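Local atomic coordinates of cysteine synthase 3 (Entamoeba histolytica, PDB entry 6KR5), a protein that probably makes cysteine from O-acetylserine and sulfide, with pyridoxal-5'-phosphate as its cofactor. Residues 163-168 with 243-248. Numbering follows the deposited sequence.
Sequences PDNTAA and TDIYKK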
# COMPACT_ATOMS: atom_id res chain seq x y z
N PRO B 163 1.59 18.05 -19.82
CA PRO B 163 0.31 17.45 -20.21
C PRO B 163 0.26 15.95 -20.07
O PRO B 163 -0.83 15.37 -20.06
CB PRO B 163 0.16 17.88 -21.68
CG PRO B 163 1.55 18.16 -22.14
CD PRO B 163 2.25 18.74 -20.94
N ASP B 164 1.42 15.28 -19.96
CA ASP B 164 1.43 13.84 -19.75
C ASP B 164 1.07 13.48 -18.32
O ASP B 164 0.74 12.32 -18.05
CB ASP B 164 2.79 13.26 -20.14
CG ASP B 164 3.12 13.52 -21.60
OD1 ASP B 164 2.18 13.57 -22.42
OD2 ASP B 164 4.32 13.68 -21.92
N ASN B 165 1.13 14.45 -17.41
CA ASN B 165 0.52 14.29 -16.08
C ASN B 165 -0.99 14.18 -16.22
O ASN B 165 -1.59 13.15 -15.88
CB ASN B 165 0.96 15.47 -15.20
CG ASN B 165 0.25 15.53 -13.84
OD1 ASN B 165 -0.75 14.86 -13.60
ND2 ASN B 165 0.79 16.36 -12.95
N THR B 166 -1.63 15.23 -16.75
CA THR B 166 -3.07 15.24 -16.96
C THR B 166 -3.54 14.01 -17.74
O THR B 166 -4.56 13.40 -17.39
CB THR B 166 -3.43 16.53 -17.71
OG1 THR B 166 -2.77 17.61 -17.05
CG2 THR B 166 -4.93 16.76 -17.73
N ALA B 167 -2.81 13.64 -18.78
CA ALA B 167 -3.22 12.55 -19.66
C ALA B 167 -3.25 11.19 -18.96
O ALA B 167 -3.97 10.29 -19.41
CB ALA B 167 -2.29 12.49 -20.88
N ALA B 168 -2.48 11.02 -17.88
CA ALA B 168 -2.55 9.76 -17.13
C ALA B 168 -3.96 9.46 -16.66
O ALA B 168 -4.33 8.29 -16.45
CB ALA B 168 -1.61 9.81 -15.92
N THR B 243 -1.41 26.39 -10.98
CA THR B 243 -0.49 25.63 -11.82
C THR B 243 -0.83 25.77 -13.30
O THR B 243 -1.96 26.11 -13.68
CB THR B 243 -0.50 24.15 -11.43
OG1 THR B 243 -1.76 23.57 -11.79
CG2 THR B 243 -0.27 23.99 -9.93
N ASP B 244 0.17 25.47 -14.14
CA ASP B 244 -0.03 25.56 -15.58
C ASP B 244 -1.10 24.57 -16.07
O ASP B 244 -1.76 24.82 -17.08
CB ASP B 244 1.29 25.31 -16.31
CG ASP B 244 2.22 26.51 -16.29
OD1 ASP B 244 1.75 27.63 -16.00
OD2 ASP B 244 3.42 26.33 -16.57
N ILE B 245 -1.28 23.45 -15.36
CA ILE B 245 -2.29 22.47 -15.75
C ILE B 245 -3.70 22.97 -15.45
O ILE B 245 -4.66 22.61 -16.14
CB ILE B 245 -2.00 21.13 -15.05
CG1 ILE B 245 -0.77 20.48 -15.67
CG2 ILE B 245 -3.20 20.21 -15.10
CD1 ILE B 245 -0.25 19.26 -14.89
N TYR B 246 -3.86 23.76 -14.39
CA TYR B 246 -5.19 24.17 -13.96
C TYR B 246 -5.92 24.93 -15.06
O TYR B 246 -5.36 25.84 -15.68
CB TYR B 246 -5.09 25.04 -12.70
CG TYR B 246 -6.43 25.20 -12.01
CD1 TYR B 246 -6.93 24.18 -11.21
CD2 TYR B 246 -7.19 26.35 -12.18
CE1 TYR B 246 -8.16 24.31 -10.58
CE2 TYR B 246 -8.42 26.48 -11.55
CZ TYR B 246 -8.89 25.46 -10.76
OH TYR B 246 -10.11 25.57 -10.12
N LYS B 247 -7.18 24.55 -15.29
CA LYS B 247 -8.06 25.21 -16.25
C LYS B 247 -9.35 25.53 -15.51
O LYS B 247 -10.17 24.64 -15.29
CB LYS B 247 -8.36 24.32 -17.45
CG LYS B 247 -7.24 24.07 -18.40
CD LYS B 247 -7.68 22.99 -19.38
CE LYS B 247 -7.23 23.29 -20.80
NZ LYS B 247 -7.75 22.27 -21.74
N LYS B 248 -9.55 26.81 -15.16
CA LYS B 248 -10.69 27.18 -14.32
C LYS B 248 -12.02 26.80 -14.96
O LYS B 248 -12.99 26.51 -14.25
CB LYS B 248 -10.65 28.68 -14.03
CG LYS B 248 -10.78 29.55 -15.26
CD LYS B 248 -10.86 31.02 -14.89
CE LYS B 248 -10.95 31.89 -16.13
NZ LYS B 248 -9.85 31.61 -17.10
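Ile245 reaches from the loop 243-248 to the helix 163-167 and touches it at Asn165 and Thr166; no other residue of the loop comes within 4.5 Å of 163-168. Followed outward, its CB lies 4.1 Å from Thr166 OG1, and CG1 is a little nearer to that same oxygen. The branch methyl CG2 makes the shortest approach, 3.3 Å to Thr166 OG1, a van der Waals contact of a methyl with a hydroxyl oxygen rather than a hydrogen bond. With CD1 extended away from CA (chi2 170°), the tip meets both helix residues, 3.7 Å from Thr166 OG1 and 3.6 Å from Asn165 ND2. CD1 also rests against Asn165 CG at 3.9 Å and CB at 4.0 Å, and the two side chains cross at about a right angle. Those of Thr166 and Ile245 instead slide past each other in opposite directions, with OG1 alongside the isoleucine from CB to CD1.

No hydrogen bond links the segments, and the buried area is small, 134 Å² with both sides summed. The amide of Asn165 is held from outside: ND2 donates to Thr193 OG1 and to Gln159 O, which restrains its rotation beside the methyl. The Asn165 side chain also lies about 5 Å from the bound pyridoxal-5'-phosphate, so this packing lies next to the cofactor site of a fold type II enzyme. Backbone hydrogen bonding of Ile245 with Phe160 ties the loop to the chain just before the helix. The helix 163-167 lies against both helix 58-72, where Asp164 touches Gln68 and Ala167 touches Asn64, and the loop joining strands 212-218 and 253-257.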